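Local structure of putrescine aminotransferase (Halomonas elongata DSM 2581, 6GWI) at residues F220-V225 with S237-V242; A255-C260 with E267-Q272. The protein probably transfers amino groups from amines such as putrescine to keto acceptors, using pyridoxal-5'-phosphate as cofactor, as a class-III aminotransferase. One frame throughout, in Å; residues are numbered along the deposited sequence.

Contact 1. Residues F220-V225 with S237-V242; sequences FIAEPV and SYWPAV. With PLP (pyridoxal-5'-phosphate), chain D.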
ATOM      1  N   PHE B 220      -7.089 -20.519  -6.723  1.00 19.87           N
ATOM      2  CA  PHE B 220      -6.921 -20.921  -5.332  1.00 28.96           C
ATOM      3  C   PHE B 220      -5.737 -20.152  -4.761  1.00 28.68           C
ATOM      4  O   PHE B 220      -4.664 -20.119  -5.374  1.00 22.84           O
ATOM      5  CB  PHE B 220      -6.701 -22.433  -5.233  1.00 24.26           C
ATOM      6  CG  PHE B 220      -6.291 -22.916  -3.865  1.00 17.15           C
ATOM      7  CD1 PHE B 220      -7.131 -22.775  -2.772  1.00 18.45           C
ATOM      8  CD2 PHE B 220      -5.070 -23.545  -3.685  1.00 24.69           C
ATOM      9  CE1 PHE B 220      -6.748 -23.237  -1.522  1.00 22.36           C
ATOM     10  CE2 PHE B 220      -4.686 -24.008  -2.442  1.00 21.47           C
ATOM     11  CZ  PHE B 220      -5.526 -23.854  -1.359  1.00 29.94           C
ATOM     12  N   ILE B 221      -5.940 -19.505  -3.618  1.00 20.42           N
ATOM     13  CA  ILE B 221      -4.906 -18.697  -2.978  1.00 17.64           C
ATOM     14  C   ILE B 221      -4.618 -19.286  -1.605  1.00 23.47           C
ATOM     15  O   ILE B 221      -5.547 -19.611  -0.856  1.00 24.89           O
ATOM     16  CB  ILE B 221      -5.326 -17.217  -2.878  1.00 17.22           C
ATOM     17  CG1 ILE B 221      -4.160 -16.363  -2.367  1.00 18.57           C
ATOM     18  CG2 ILE B 221      -6.541 -17.058  -1.967  1.00 24.59           C
ATOM     19  CD1 ILE B 221      -4.458 -14.850  -2.306  1.00 20.17           C
ATOM     20  N   ALA B 222      -3.335 -19.419  -1.274  1.00 20.38           N
ATOM     21  CA  ALA B 222      -2.960 -19.990   0.010  1.00 23.81           C
ATOM     22  C   ALA B 222      -1.547 -19.569   0.383  1.00 26.15           C
ATOM     23  O   ALA B 222      -0.684 -19.424  -0.486  1.00 22.95           O
ATOM     24  CB  ALA B 222      -3.061 -21.522  -0.026  1.00 27.21           C
ATOM     25  N   GLU B 223      -1.331 -19.352   1.678  1.00 26.60           N
ATOM     26  CA  GLU B 223       0.022 -19.265   2.216  1.00 26.35           C
ATOM     27  C   GLU B 223       0.618 -20.669   2.254  1.00 26.34           C
ATOM     28  O   GLU B 223      -0.056 -21.600   2.709  1.00 22.24           O
ATOM     29  CB  GLU B 223       0.009 -18.670   3.627  1.00 18.15           C
ATOM     30  CG  GLU B 223      -0.695 -17.322   3.764  1.00 21.55           C
ATOM     31  CD  GLU B 223      -1.094 -17.015   5.203  1.00 30.29           C
ATOM     32  OE1 GLU B 223      -0.205 -16.731   6.037  1.00 28.21           O
ATOM     33  OE2 GLU B 223      -2.303 -17.075   5.506  1.00 31.66           O
ATOM     34  N   PRO B 224       1.850 -20.881   1.773  1.00 23.88           N
ATOM     35  CA  PRO B 224       2.452 -22.219   1.930  1.00 32.31           C
ATOM     36  C   PRO B 224       2.409 -22.697   3.371  1.00 29.90           C
ATOM     37  O   PRO B 224       2.049 -23.849   3.646  1.00 29.58           O
ATOM     38  CB  PRO B 224       3.887 -22.020   1.426  1.00 32.21           C
ATOM     39  CG  PRO B 224       3.795 -20.869   0.481  1.00 27.61           C
ATOM     40  CD  PRO B 224       2.755 -19.952   1.070  1.00 22.84           C
ATOM     41  N   VAL B 225       2.756 -21.810   4.298  1.00 27.06           N
ATOM     42  CA  VAL B 225       2.558 -22.002   5.728  1.00 30.63           C
ATOM     43  C   VAL B 225       1.852 -20.758   6.248  1.00 31.58           C
ATOM     44  O   VAL B 225       2.272 -19.636   5.945  1.00 21.33           O
ATOM     45  CB  VAL B 225       3.890 -22.218   6.470  1.00 35.78           C
ATOM     46  CG1 VAL B 225       3.680 -22.171   7.972  1.00 33.10           C
ATOM     47  CG2 VAL B 225       4.515 -23.538   6.059  1.00 45.79           C
ATOM     48  N   SER B 237       1.243 -34.570   3.891  1.00 38.24           N
ATOM     49  CA  SER B 237       0.340 -35.066   2.862  1.00 39.07           C
ATOM     50  C   SER B 237      -0.459 -33.960   2.184  1.00 42.68           C
ATOM     51  O   SER B 237      -1.043 -34.200   1.121  1.00 33.87           O
ATOM     52  CB  SER B 237      -0.630 -36.082   3.470  1.00 33.58           C
ATOM     53  OG  SER B 237      -1.467 -35.459   4.432  1.00 36.04           O
ATOM     54  N   TYR B 238      -0.499 -32.760   2.764  1.00 34.54           N
ATOM     55  CA  TYR B 238      -1.449 -31.751   2.309  1.00 28.26           C
ATOM     56  C   TYR B 238      -1.104 -31.245   0.913  1.00 36.04           C
ATOM     57  O   TYR B 238      -1.918 -31.340  -0.013  1.00 24.53           O
ATOM     58  CB  TYR B 238      -1.501 -30.596   3.311  1.00 26.64           C
ATOM     59  CG  TYR B 238      -2.407 -29.462   2.885  1.00 29.96           C
ATOM     60  CD1 TYR B 238      -3.789 -29.604   2.907  1.00 33.41           C
ATOM     61  CD2 TYR B 238      -1.878 -28.244   2.472  1.00 32.40           C
ATOM     62  CE1 TYR B 238      -4.620 -28.566   2.521  1.00 25.37           C
ATOM     63  CE2 TYR B 238      -2.701 -27.199   2.087  1.00 23.64           C
ATOM     64  CZ  TYR B 238      -4.069 -27.364   2.111  1.00 27.56           C
ATOM     65  OH  TYR B 238      -4.882 -26.323   1.728  1.00 29.70           O
ATOM     66  N   TRP B 239       0.091 -30.694   0.741  1.00 30.96           N
ATOM     67  CA  TRP B 239       0.397 -30.020  -0.513  1.00 26.95           C
ATOM     68  C   TRP B 239       0.513 -30.994  -1.682  1.00 35.41           C
ATOM     69  O   TRP B 239       0.103 -30.648  -2.798  1.00 24.55           O
ATOM     70  CB  TRP B 239       1.670 -29.181  -0.373  1.00 23.16           C
ATOM     71  CG  TRP B 239       1.388 -27.824   0.221  1.00 32.31           C
ATOM     72  CD1 TRP B 239       1.843 -27.333   1.412  1.00 27.66           C
ATOM     73  CD2 TRP B 239       0.557 -26.800  -0.342  1.00 38.26           C
ATOM     74  NE1 TRP B 239       1.358 -26.063   1.618  1.00 36.78           N
ATOM     75  CE2 TRP B 239       0.566 -25.713   0.556  1.00 36.92           C
ATOM     76  CE3 TRP B 239      -0.189 -26.695  -1.520  1.00 29.51           C
ATOM     77  CZ2 TRP B 239      -0.141 -24.536   0.311  1.00 25.26           C
ATOM     78  CZ3 TRP B 239      -0.887 -25.525  -1.762  1.00 28.41           C
ATOM     79  CH2 TRP B 239      -0.861 -24.463  -0.849  1.00 20.78           C
ATOM     80  N   PRO B 240       1.061 -32.202  -1.491  1.00 39.60           N
ATOM     81  CA  PRO B 240       1.012 -33.181  -2.591  1.00 41.17           C
ATOM     82  C   PRO B 240      -0.405 -33.493  -3.030  1.00 32.89           C
ATOM     83  O   PRO B 240      -0.669 -33.635  -4.230  1.00 28.69           O
ATOM     84  CB  PRO B 240       1.704 -34.416  -1.996  1.00 37.81           C
ATOM     85  CG  PRO B 240       2.607 -33.869  -0.950  1.00 30.34           C
ATOM     86  CD  PRO B 240       1.839 -32.714  -0.347  1.00 28.89           C
ATOM     87  N   ALA B 241      -1.331 -33.611  -2.076  1.00 31.40           N
ATOM     88  CA  ALA B 241      -2.726 -33.850  -2.424  1.00 29.72           C
ATOM     89  C   ALA B 241      -3.353 -32.621  -3.078  1.00 37.86           C
ATOM     90  O   ALA B 241      -4.176 -32.755  -3.991  1.00 34.93           O
ATOM     91  CB  ALA B 241      -3.509 -34.272  -1.180  1.00 27.03           C
ATOM     92  N   VAL B 242      -2.980 -31.413  -2.637  1.00 34.02           N
ATOM     93  CA  VAL B 242      -3.491 -30.211  -3.294  1.00 32.63           C
ATOM     94  C   VAL B 242      -3.048 -30.180  -4.752  1.00 33.32           C
ATOM     95  O   VAL B 242      -3.829 -29.839  -5.649  1.00 25.83           O
ATOM     96  CB  VAL B 242      -3.037 -28.939  -2.549  1.00 28.40           C
ATOM     97  CG1 VAL B 242      -3.377 -27.695  -3.369  1.00 27.07           C
ATOM     98  CG2 VAL B 242      -3.680 -28.857  -1.165  1.00 36.71           C
TER
HETATM   99  N1  PLP D 501       0.023 -11.801   3.059  1.00 27.25           N
HETATM  100  C2  PLP D 501       0.583 -12.445   4.141  1.00 25.75           C
HETATM  101  C2A PLP D 501       0.763 -13.939   4.110  1.00 19.04           C
HETATM  102  C3  PLP D 501       0.982 -11.710   5.255  1.00 28.49           C
HETATM  103  O3  PLP D 501       1.537 -12.371   6.319  1.00 22.72           O
HETATM  104  C4  PLP D 501       0.831 -10.319   5.289  1.00 32.11           C
HETATM  105  C4A PLP D 501       1.805  -9.531   6.125  1.00 33.98           C
HETATM  106  C5  PLP D 501       0.252  -9.686   4.185  1.00 27.59           C
HETATM  107  C6  PLP D 501      -0.144 -10.431   3.079  1.00 29.53           C
HETATM  108  C5A PLP D 501       0.040  -8.187   4.155  1.00 23.92           C
HETATM  109  O4P PLP D 501       1.237  -7.484   3.916  1.00 22.66           O
HETATM  110  P   PLP D 501       1.285  -5.915   4.278  1.00 21.27           P
HETATM  111  O1P PLP D 501       0.219  -5.190   3.489  1.00 19.43           O
HETATM  112  O2P PLP D 501       2.657  -5.376   3.950  1.00 22.77           O
HETATM  113  O3P PLP D 501       1.019  -5.746   5.751  1.00 16.68           O
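W239 carries this contact, its indole reaching from helix 238-248 to the end of strand 217-222. Its NE1 donates to P224 O over 3.1 Å in a nearly straight bond (163°). The oxygen lies close to the indole plane, and the N-H meets a carbonyl lone pair, which helps set the rotation of the ring. The six-membered part of the indole continues along the end of the strand and the loop after it: CH2 meets A222 CB at 3.8 Å, and CZ2 comes equally near E223 O at the ring edge. F220 completes the apolar patch. With its CG anti to the backbone N (chi1 170°), its ring extends toward the helix, where CE2 touches V242 CG1 at 4.0 Å and W239 CZ3 at 4.1 Å, while CZ faces Y238 OH tip to tip.

Y238 lies behind the indole, with CE2 3.9 Å above the centre of one face, and its hydroxyl is hydrogen-bonded to R146. Helix 194-212 packs on F220, Y238 and V242, so the cluster is buried between helices and sheet. E223 turns the other way, toward the cofactor; its OE1 approaches PLP C2A at 3.5 Å, and its carboxylate is held by the backbone N-H groups of Y150 and G227.

Strand 220-222 and helix 238-242 run almost antiparallel, at 166°, as the first strand and the connecting helix of a beta-alpha-beta unit that ends in strand 252-255. This is the parallel-sheet architecture of the PLP-binding domain in fold-type I aminotransferases, with cofactor-contacting E223 in the loop just past the strand.

Contact 2. Residues A255-C260 with E267-Q272; sequences ADEVIC and EWFGSQ. With PLP (pyridoxal-5'-phosphate), chain D.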
ATOM      1  N   ALA B 255       0.343 -18.516  -4.600  1.00 23.05           N
ATOM      2  CA  ALA B 255       1.062 -18.801  -3.363  1.00 23.69           C
ATOM      3  C   ALA B 255       1.448 -17.465  -2.736  1.00 25.18           C
ATOM      4  O   ALA B 255       2.288 -16.739  -3.281  1.00 20.52           O
ATOM      5  CB  ALA B 255       2.287 -19.671  -3.633  1.00 25.91           C
ATOM      6  N   ASP B 256       0.826 -17.130  -1.608  1.00 22.85           N
ATOM      7  CA  ASP B 256       1.120 -15.874  -0.919  1.00 30.44           C
ATOM      8  C   ASP B 256       2.419 -16.052  -0.141  1.00 26.65           C
ATOM      9  O   ASP B 256       2.443 -16.719   0.899  1.00 19.76           O
ATOM     10  CB  ASP B 256      -0.028 -15.474   0.004  1.00 29.36           C
ATOM     11  CG  ASP B 256       0.158 -14.085   0.609  1.00 22.85           C
ATOM     12  OD1 ASP B 256       1.308 -13.604   0.676  1.00 23.97           O
ATOM     13  OD2 ASP B 256      -0.847 -13.477   1.038  1.00 18.87           O
ATOM     14  N   GLU B 257       3.498 -15.450  -0.646  1.00 24.58           N
ATOM     15  CA  GLU B 257       4.841 -15.620  -0.110  1.00 21.69           C
ATOM     16  C   GLU B 257       5.288 -14.436   0.741  1.00 22.86           C
ATOM     17  O   GLU B 257       6.492 -14.241   0.942  1.00 25.48           O
ATOM     18  CB  GLU B 257       5.837 -15.836  -1.250  1.00 25.87           C
ATOM     19  CG  GLU B 257       5.624 -17.107  -2.034  1.00 24.62           C
ATOM     20  CD  GLU B 257       6.214 -18.317  -1.343  1.00 26.93           C
ATOM     21  OE1 GLU B 257       6.811 -18.159  -0.255  1.00 23.44           O
ATOM     22  OE2 GLU B 257       6.089 -19.428  -1.896  1.00 31.76           O
ATOM     23  N   VAL B 258       4.345 -13.627   1.223  1.00 23.53           N
ATOM     24  CA  VAL B 258       4.706 -12.403   1.932  1.00 17.32           C
ATOM     25  C   VAL B 258       5.523 -12.718   3.181  1.00 22.19           C
ATOM     26  O   VAL B 258       6.464 -11.987   3.518  1.00 24.04           O
ATOM     27  CB  VAL B 258       3.437 -11.591   2.255  1.00 21.26           C
ATOM     28  CG1 VAL B 258       3.741 -10.452   3.219  1.00 22.58           C
ATOM     29  CG2 VAL B 258       2.839 -11.041   0.964  1.00 23.58           C
ATOM     30  N   ILE B 259       5.179 -13.791   3.894  1.00 18.68           N
ATOM     31  CA  ILE B 259       5.971 -14.214   5.049  1.00 23.44           C
ATOM     32  C   ILE B 259       7.012 -15.266   4.676  1.00 22.44           C
ATOM     33  O   ILE B 259       8.154 -15.200   5.137  1.00 27.57           O
ATOM     34  CB  ILE B 259       5.045 -14.731   6.173  1.00 19.58           C
ATOM     35  CG1 ILE B 259       4.493 -13.550   6.976  1.00 21.29           C
ATOM     36  CG2 ILE B 259       5.795 -15.707   7.086  1.00 66.14           C
ATOM     37  CD1 ILE B 259       3.500 -13.936   8.061  1.00 23.76           C
ATOM     38  N   CYS B 260       6.634 -16.269   3.876  1.00 25.39           N
ATOM     39  CA  CYS B 260       7.519 -17.401   3.628  1.00 28.56           C
ATOM     40  C   CYS B 260       8.671 -17.061   2.692  1.00 26.19           C
ATOM     41  O   CYS B 260       9.651 -17.812   2.639  1.00 31.43           O
ATOM     42  CB  CYS B 260       6.725 -18.569   3.036  1.00 29.89           C
ATOM     43  SG  CYS B 260       5.432 -19.225   4.118  1.00 38.25           S
ATOM     44  N   GLU B 267      14.114 -21.769   2.311  1.00 35.28           N
ATOM     45  CA  GLU B 267      14.119 -21.651   0.864  1.00 31.13           C
ATOM     46  C   GLU B 267      13.889 -20.189   0.516  1.00 38.70           C
ATOM     47  O   GLU B 267      13.411 -19.405   1.340  1.00 30.01           O
ATOM     48  CB  GLU B 267      13.025 -22.511   0.218  1.00 37.15           C
ATOM     49  CG  GLU B 267      12.907 -23.920   0.783  1.00 47.87           C
ATOM     50  CD  GLU B 267      14.041 -24.824   0.360  1.00 64.88           C
ATOM     51  OE1 GLU B 267      14.673 -24.538  -0.678  1.00 55.27           O
ATOM     52  OE2 GLU B 267      14.302 -25.820   1.066  1.00 64.65           O
ATOM     53  N   TRP B 268      14.216 -19.829  -0.726  1.00 31.36           N
ATOM     54  CA  TRP B 268      13.897 -18.487  -1.196  1.00 34.57           C
ATOM     55  C   TRP B 268      12.394 -18.265  -1.242  1.00 31.44           C
ATOM     56  O   TRP B 268      11.930 -17.125  -1.129  1.00 26.83           O
ATOM     57  CB  TRP B 268      14.508 -18.249  -2.573  1.00 30.95           C
ATOM     58  CG  TRP B 268      15.979 -18.023  -2.521  1.00 27.62           C
ATOM     59  CD1 TRP B 268      16.957 -18.925  -2.810  1.00 31.35           C
ATOM     60  CD2 TRP B 268      16.646 -16.815  -2.142  1.00 27.06           C
ATOM     61  NE1 TRP B 268      18.194 -18.352  -2.642  1.00 28.60           N
ATOM     62  CE2 TRP B 268      18.031 -17.056  -2.233  1.00 24.19           C
ATOM     63  CE3 TRP B 268      16.206 -15.551  -1.738  1.00 32.97           C
ATOM     64  CZ2 TRP B 268      18.978 -16.081  -1.935  1.00 29.79           C
ATOM     65  CZ3 TRP B 268      17.149 -14.584  -1.443  1.00 37.04           C
ATOM     66  CH2 TRP B 268      18.519 -14.855  -1.542  1.00 33.07           C
ATOM     67  N   PHE B 269      11.620 -19.331  -1.418  1.00 25.70           N
ATOM     68  CA  PHE B 269      10.168 -19.230  -1.428  1.00 26.31           C
ATOM     69  C   PHE B 269       9.601 -20.497  -0.811  1.00 23.80           C
ATOM     70  O   PHE B 269      10.113 -21.593  -1.050  1.00 27.84           O
ATOM     71  CB  PHE B 269       9.647 -19.018  -2.853  1.00 23.51           C
ATOM     72  CG  PHE B 269      10.166 -17.765  -3.493  1.00 25.49           C
ATOM     73  CD1 PHE B 269       9.598 -16.536  -3.200  1.00 29.33           C
ATOM     74  CD2 PHE B 269      11.241 -17.812  -4.363  1.00 27.02           C
ATOM     75  CE1 PHE B 269      10.084 -15.378  -3.774  1.00 30.46           C
ATOM     76  CE2 PHE B 269      11.732 -16.658  -4.940  1.00 31.29           C
ATOM     77  CZ  PHE B 269      11.153 -15.440  -4.646  1.00 33.14           C
ATOM     78  N   GLY B 270       8.556 -20.340   0.004  1.00 28.76           N
ATOM     79  CA  GLY B 270       7.895 -21.503   0.568  1.00 35.81           C
ATOM     80  C   GLY B 270       7.376 -22.448  -0.497  1.00 30.57           C
ATOM     81  O   GLY B 270       7.362 -23.666  -0.299  1.00 34.03           O
ATOM     82  N   SER B 271       6.952 -21.901  -1.639  1.00 27.54           N
ATOM     83  CA  SER B 271       6.539 -22.729  -2.767  1.00 32.91           C
ATOM     84  C   SER B 271       7.598 -23.763  -3.117  1.00 32.57           C
ATOM     85  O   SER B 271       7.274 -24.892  -3.504  1.00 33.22           O
ATOM     86  CB  SER B 271       6.253 -21.842  -3.978  1.00 23.48           C
ATOM     87  OG  SER B 271       5.062 -21.104  -3.796  1.00 30.76           O
ATOM     88  N   GLN B 272       8.873 -23.390  -3.004  1.00 37.03           N
ATOM     89  CA  GLN B 272       9.943 -24.317  -3.351  1.00 36.39           C
ATOM     90  C   GLN B 272      10.085 -25.420  -2.313  1.00 32.12           C
ATOM     91  O   GLN B 272      10.487 -26.539  -2.654  1.00 34.91           O
ATOM     92  CB  GLN B 272      11.258 -23.556  -3.506  1.00 26.42           C
ATOM     93  CG  GLN B 272      11.272 -22.618  -4.691  1.00 33.89           C
ATOM     94  CD  GLN B 272      12.352 -21.562  -4.592  1.00 43.31           C
ATOM     95  OE1 GLN B 272      12.803 -21.214  -3.500  1.00 37.82           O
ATOM     96  NE2 GLN B 272      12.768 -21.038  -5.740  1.00 45.20           N
TER
HETATM   97  N1  PLP D 501       0.023 -11.801   3.059  1.00 27.25           N
HETATM   98  C2  PLP D 501       0.583 -12.445   4.141  1.00 25.75           C
HETATM   99  C2A PLP D 501       0.763 -13.939   4.110  1.00 19.04           C
HETATM  100  C3  PLP D 501       0.982 -11.710   5.255  1.00 28.49           C
HETATM  101  O3  PLP D 501       1.537 -12.371   6.319  1.00 22.72           O
HETATM  102  C4  PLP D 501       0.831 -10.319   5.289  1.00 32.11           C
HETATM  103  C4A PLP D 501       1.805  -9.531   6.125  1.00 33.98           C
HETATM  104  C5  PLP D 501       0.252  -9.686   4.185  1.00 27.59           C
HETATM  105  C6  PLP D 501      -0.144 -10.431   3.079  1.00 29.53           C
HETATM  106  C5A PLP D 501       0.040  -8.187   4.155  1.00 23.92           C
HETATM  107  O4P PLP D 501       1.237  -7.484   3.916  1.00 22.66           O
HETATM  108  P   PLP D 501       1.285  -5.915   4.278  1.00 21.27           P
HETATM  109  O1P PLP D 501       0.219  -5.190   3.489  1.00 19.43           O
HETATM  110  O2P PLP D 501       2.657  -5.376   3.950  1.00 22.77           O
HETATM  111  O3P PLP D 501       1.019  -5.746   5.751  1.00 16.68           O
HETATM  112  O   HOH W   1      11.363 -19.764   2.910  1.00 22.98           O
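E257, in the loop after strand 252-255 that also carries D256, the cofactor aspartate of a fold-type I aminotransferase, reaches across to G270 and S271. Its carboxylate grips two backbone N-H groups and the S271 hydroxyl. G270 N approaches OE1 on its syn side at 2.8 Å, 22° out of the carboxylate plane, in a bent bond; OE2 takes both S271 N, on its syn lone pair at 2.6 Å, and S271 OG. A bend at chi2 (-81°) turns the carboxylate onto these donors. Three donors on one buried carboxylate would be consistent with a charged E257. Farther along, a water bridges the backbones, donating to both C260 O and E267 O.

Van der Waals contacts fill in around these bonds. C260 CB rests 4.0 Å from G270 CA, and E257 CG lies beside the F269 ring, which also meets F262 edge-to-face.

Cofactor contacts lie on the far side of the loop. V258 packs its CB on the pyridine ring, and D256 OD2 stands 2.8 Å from PLP N1 while also bonded to H151 and N121. D256 OD1 closes an Asx turn by accepting from V258 N at 3.1 Å.

Contact 1 comes first along the chain, both of its segments preceding those of contact 2, and their centres lie 12 Å apart. Helix 238-248 leads from the first into strand 252-255, which pairs in parallel with strand 217-222 and runs into the loop of contact 2. The seam between them is tight: A222 O and D256 N stand 3.0 Å apart, a probable hydrogen bond, and P224 CG packs on E257 OE2 at 3.6 Å. Adjacent strands of one sheet thus send neighbouring loops to the same PLP, E223 from contact 1 and D256, V258 and I259 from contact 2. T319 of the second subunit also bonds the cofactor, so the site draws on both chains.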